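Local structure of Lactamase_B domain-containing protein (Pontibacter korlensis, 6XFR) at residues E133-V147 against S180-Y192. The protein probably hydrolyses the amide bond of beta-lactam antibiotics to substituted beta-amino acids, as a zinc-dependent class B1 metallo-beta-lactamase. Sequence-based numbering, arbitrary orientation.
Sequences EVYFPGGGHTADNVV and SWPLAIQRLQQRY. With ZN (zinc ion), chain N.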
# COMPACT_ATOMS: atom_id res chain seq x y z
N GLU B 133 7.86 3.30 18.70
CA GLU B 133 7.13 4.08 19.68
C GLU B 133 5.76 3.46 19.82
O GLU B 133 5.17 3.03 18.83
CB GLU B 133 7.01 5.53 19.24
CG GLU B 133 8.37 6.16 19.06
CD GLU B 133 8.33 7.58 18.51
OE1 GLU B 133 7.24 8.06 18.13
OE2 GLU B 133 9.41 8.23 18.47
N VAL B 134 5.29 3.32 21.05
CA VAL B 134 3.93 2.87 21.26
C VAL B 134 3.19 4.02 21.93
O VAL B 134 3.76 4.72 22.77
CB VAL B 134 3.88 1.55 22.05
CG1 VAL B 134 2.48 0.93 21.97
CG2 VAL B 134 4.85 0.60 21.42
N TYR B 135 1.96 4.28 21.50
CA TYR B 135 1.30 5.49 21.97
C TYR B 135 -0.20 5.26 22.15
O TYR B 135 -0.82 4.49 21.39
CB TYR B 135 1.53 6.66 21.02
CG TYR B 135 0.75 7.93 21.37
CD1 TYR B 135 1.11 8.71 22.45
CD2 TYR B 135 -0.32 8.33 20.61
CE1 TYR B 135 0.42 9.87 22.76
CE2 TYR B 135 -1.00 9.47 20.90
CZ TYR B 135 -0.64 10.24 21.98
OH TYR B 135 -1.36 11.40 22.25
N PHE B 136 -0.75 5.89 23.19
CA PHE B 136 -2.17 5.79 23.51
C PHE B 136 -2.82 7.12 23.20
O PHE B 136 -2.57 8.09 23.93
CB PHE B 136 -2.39 5.44 24.98
CG PHE B 136 -3.84 5.35 25.36
CD1 PHE B 136 -4.65 4.35 24.81
CD2 PHE B 136 -4.42 6.29 26.23
CE1 PHE B 136 -5.99 4.28 25.15
CE2 PHE B 136 -5.75 6.23 26.57
CZ PHE B 136 -6.55 5.23 26.04
N PRO B 137 -3.61 7.23 22.14
CA PRO B 137 -4.27 8.51 21.81
C PRO B 137 -5.63 8.69 22.44
O PRO B 137 -6.22 9.77 22.30
CB PRO B 137 -4.38 8.44 20.28
CG PRO B 137 -4.51 6.98 19.99
CD PRO B 137 -3.72 6.25 21.04
N GLY B 138 -6.14 7.68 23.13
CA GLY B 138 -7.48 7.70 23.68
C GLY B 138 -8.34 6.56 23.15
O GLY B 138 -7.99 5.87 22.19
N GLY B 139 -9.47 6.37 23.82
CA GLY B 139 -10.41 5.37 23.39
C GLY B 139 -11.04 5.75 22.06
O GLY B 139 -11.39 6.91 21.81
N GLY B 140 -11.23 4.74 21.21
CA GLY B 140 -11.92 4.91 19.95
C GLY B 140 -12.63 3.61 19.66
O GLY B 140 -13.73 3.37 20.18
N HIS B 141 -11.98 2.76 18.85
CA HIS B 141 -12.50 1.42 18.60
C HIS B 141 -12.67 0.61 19.89
O HIS B 141 -13.67 -0.10 20.07
CB HIS B 141 -11.56 0.72 17.63
CG HIS B 141 -11.79 -0.75 17.47
ND1 HIS B 141 -12.83 -1.26 16.72
CD2 HIS B 141 -11.11 -1.81 17.95
CE1 HIS B 141 -12.77 -2.58 16.74
NE2 HIS B 141 -11.74 -2.94 17.48
N THR B 142 -11.70 0.71 20.80
CA THR B 142 -11.81 0.12 22.12
C THR B 142 -11.28 1.14 23.11
O THR B 142 -10.66 2.14 22.73
CB THR B 142 -11.04 -1.19 22.24
OG1 THR B 142 -9.67 -0.98 21.88
CG2 THR B 142 -11.66 -2.26 21.38
N ALA B 143 -11.51 0.87 24.41
CA ALA B 143 -11.02 1.78 25.43
C ALA B 143 -9.50 1.79 25.50
O ALA B 143 -8.91 2.73 26.03
CB ALA B 143 -11.61 1.39 26.78
N ASP B 144 -8.85 0.78 24.94
CA ASP B 144 -7.42 0.58 25.15
C ASP B 144 -6.57 0.64 23.88
O ASP B 144 -5.35 0.46 23.98
CB ASP B 144 -7.20 -0.79 25.84
CG ASP B 144 -7.57 -1.98 24.92
OD1 ASP B 144 -8.65 -1.93 24.24
OD2 ASP B 144 -6.77 -2.95 24.86
N ASN B 145 -7.14 0.92 22.71
CA ASN B 145 -6.38 0.79 21.47
C ASN B 145 -5.12 1.67 21.48
O ASN B 145 -5.17 2.85 21.81
CB ASN B 145 -7.23 1.17 20.25
CG ASN B 145 -8.07 2.43 20.45
OD1 ASN B 145 -9.26 2.34 20.66
ND2 ASN B 145 -7.44 3.58 20.43
N VAL B 146 -3.98 1.09 21.07
CA VAL B 146 -2.73 1.86 20.94
C VAL B 146 -2.25 1.81 19.50
O VAL B 146 -2.54 0.89 18.74
CB VAL B 146 -1.59 1.38 21.88
CG1 VAL B 146 -1.83 1.86 23.27
CG2 VAL B 146 -1.39 -0.12 21.82
N VAL B 147 -1.46 2.82 19.14
CA VAL B 147 -0.81 2.82 17.84
C VAL B 147 0.69 2.60 18.05
O VAL B 147 1.21 2.65 19.17
CB VAL B 147 -1.09 4.11 17.03
CG1 VAL B 147 -2.57 4.39 16.92
CG2 VAL B 147 -0.34 5.33 17.57
N SER B 180 -15.08 9.56 21.96
CA SER B 180 -13.65 9.83 22.09
C SER B 180 -12.88 9.62 20.80
O SER B 180 -11.89 10.32 20.56
CB SER B 180 -13.04 8.95 23.19
OG SER B 180 -11.65 9.22 23.35
N TRP B 181 -13.31 8.67 19.97
CA TRP B 181 -12.66 8.35 18.69
C TRP B 181 -12.23 9.58 17.89
O TRP B 181 -11.07 9.62 17.45
CB TRP B 181 -13.64 7.50 17.87
CG TRP B 181 -13.00 6.52 16.94
CD1 TRP B 181 -11.78 6.62 16.34
CD2 TRP B 181 -13.56 5.28 16.51
NE1 TRP B 181 -11.55 5.52 15.57
CE2 TRP B 181 -12.63 4.68 15.66
CE3 TRP B 181 -14.76 4.61 16.78
CZ2 TRP B 181 -12.86 3.43 15.06
CZ3 TRP B 181 -14.99 3.40 16.20
CH2 TRP B 181 -14.04 2.81 15.35
N PRO B 182 -13.07 10.61 17.73
CA PRO B 182 -12.64 11.79 16.95
C PRO B 182 -11.43 12.50 17.52
O PRO B 182 -10.56 12.95 16.75
CB PRO B 182 -13.88 12.70 17.01
CG PRO B 182 -15.00 11.80 17.36
CD PRO B 182 -14.46 10.72 18.20
N LEU B 183 -11.35 12.66 18.83
CA LEU B 183 -10.18 13.30 19.43
C LEU B 183 -8.95 12.40 19.36
O LEU B 183 -7.83 12.89 19.24
CB LEU B 183 -10.52 13.72 20.86
CG LEU B 183 -11.83 14.53 20.91
CD1 LEU B 183 -12.25 14.90 22.31
CD2 LEU B 183 -11.73 15.78 20.02
N ALA B 184 -9.14 11.08 19.41
CA ALA B 184 -7.99 10.20 19.26
C ALA B 184 -7.37 10.33 17.88
O ALA B 184 -6.14 10.35 17.74
CB ALA B 184 -8.40 8.75 19.54
N ILE B 185 -8.21 10.43 16.83
CA ILE B 185 -7.67 10.62 15.49
C ILE B 185 -6.88 11.91 15.41
O ILE B 185 -5.74 11.93 14.92
CB ILE B 185 -8.81 10.60 14.45
CG1 ILE B 185 -9.39 9.20 14.34
CG2 ILE B 185 -8.30 11.12 13.07
CD1 ILE B 185 -8.30 8.16 14.24
N GLN B 186 -7.44 12.99 15.95
CA GLN B 186 -6.77 14.29 15.89
C GLN B 186 -5.49 14.29 16.70
O GLN B 186 -4.53 14.98 16.35
CB GLN B 186 -7.74 15.36 16.37
CG GLN B 186 -9.01 15.35 15.55
CD GLN B 186 -10.04 16.33 16.02
OE1 GLN B 186 -10.56 16.23 17.13
NE2 GLN B 186 -10.34 17.31 15.19
N ARG B 187 -5.42 13.50 17.76
CA ARG B 187 -4.15 13.32 18.43
C ARG B 187 -3.14 12.68 17.48
O ARG B 187 -2.02 13.18 17.30
CB ARG B 187 -4.35 12.48 19.69
CG ARG B 187 -4.60 13.27 20.95
CD ARG B 187 -5.28 12.45 22.06
NE ARG B 187 -6.03 13.30 23.00
CZ ARG B 187 -7.28 13.09 23.43
NH1 ARG B 187 -8.02 12.05 23.03
NH2 ARG B 187 -7.83 13.95 24.28
N LEU B 188 -3.56 11.64 16.75
CA LEU B 188 -2.65 11.04 15.79
C LEU B 188 -2.21 12.06 14.74
O LEU B 188 -1.02 12.15 14.41
CB LEU B 188 -3.32 9.86 15.12
CG LEU B 188 -3.66 8.69 16.04
CD1 LEU B 188 -4.20 7.56 15.18
CD2 LEU B 188 -2.44 8.26 16.81
N GLN B 189 -3.15 12.84 14.20
CA GLN B 189 -2.77 13.83 13.21
C GLN B 189 -1.80 14.85 13.78
O GLN B 189 -0.95 15.35 13.05
CB GLN B 189 -3.98 14.55 12.65
CG GLN B 189 -4.90 13.73 11.81
CD GLN B 189 -6.13 14.52 11.51
OE1 GLN B 189 -6.61 15.24 12.39
NE2 GLN B 189 -6.66 14.43 10.27
N GLN B 190 -1.90 15.18 15.07
CA GLN B 190 -1.01 16.21 15.58
C GLN B 190 0.34 15.66 16.02
O GLN B 190 1.34 16.38 15.97
CB GLN B 190 -1.68 16.95 16.75
CG GLN B 190 -1.58 18.49 16.64
CD GLN B 190 -2.23 19.04 15.35
OE1 GLN B 190 -3.41 18.79 15.05
NE2 GLN B 190 -1.44 19.78 14.57
N ARG B 191 0.42 14.36 16.32
CA ARG B 191 1.65 13.76 16.81
C ARG B 191 2.55 13.19 15.71
O ARG B 191 3.77 13.13 15.90
CB ARG B 191 1.30 12.67 17.81
CG ARG B 191 2.47 11.98 18.44
CD ARG B 191 2.01 10.99 19.46
NE ARG B 191 3.12 10.58 20.31
CZ ARG B 191 3.47 11.19 21.44
NH1 ARG B 191 2.79 12.25 21.89
NH2 ARG B 191 4.50 10.74 22.12
N TYR B 192 1.98 12.77 14.58
CA TYR B 192 2.77 12.22 13.46
C TYR B 192 2.52 13.03 12.19
O TYR B 192 2.06 12.49 11.18
CB TYR B 192 2.45 10.75 13.24
CG TYR B 192 2.53 9.97 14.52
CD1 TYR B 192 3.77 9.58 15.03
CD2 TYR B 192 1.38 9.69 15.27
CE1 TYR B 192 3.86 8.90 16.21
CE2 TYR B 192 1.47 9.01 16.48
CZ TYR B 192 2.71 8.63 16.94
OH TYR B 192 2.85 7.96 18.12
ZN ZN N . -10.98 -4.67 17.78
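The glycine-rich loop that carries the zinc ligand H141 lies on the first turn of helix 181-191, where G140 and H141 pack over one face of the W181 indole. G140 CA stands over the five-membered ring, 3.9 Å from its centroid, in a CH-pi contact, and the backbone N of H141 sits above the same face. W181 NE1 hydrogen-bonds to L161 O, which helps fix the ring against the loop. H141 itself meets the indole through CB, 4.0 Å from W181 CH2; with CG anti to the backbone N (chi1 168°), its imidazole is turned so that H141 NE2 binds the zinc ion at 1.9 Å, alongside H78 NE2 and H80 ND1. One residue before W181, S180 OG donates to a lone pair of G139 O at 2.8 Å. In this alpha-beta/beta-alpha fold the helix packs outside the sheet of strands 130-135 and 147-150, which the loop connects. Along that face L188 CD2 reaches V147 CG2 at 3.7 Å and also touches the P137 ring, whose CB lies near A184 CB. Farther down the helix, the extended R191 chain lays its guanidinium flat on the Y135 ring, planes 6° apart; CD stands over the ring centre, while CZ is off-centre in a cation-pi contact. The hydroxyl end of Y192 lies near Y135 CB (OH to CB 3.4 Å), and the Y192 ring also meets that of Y149.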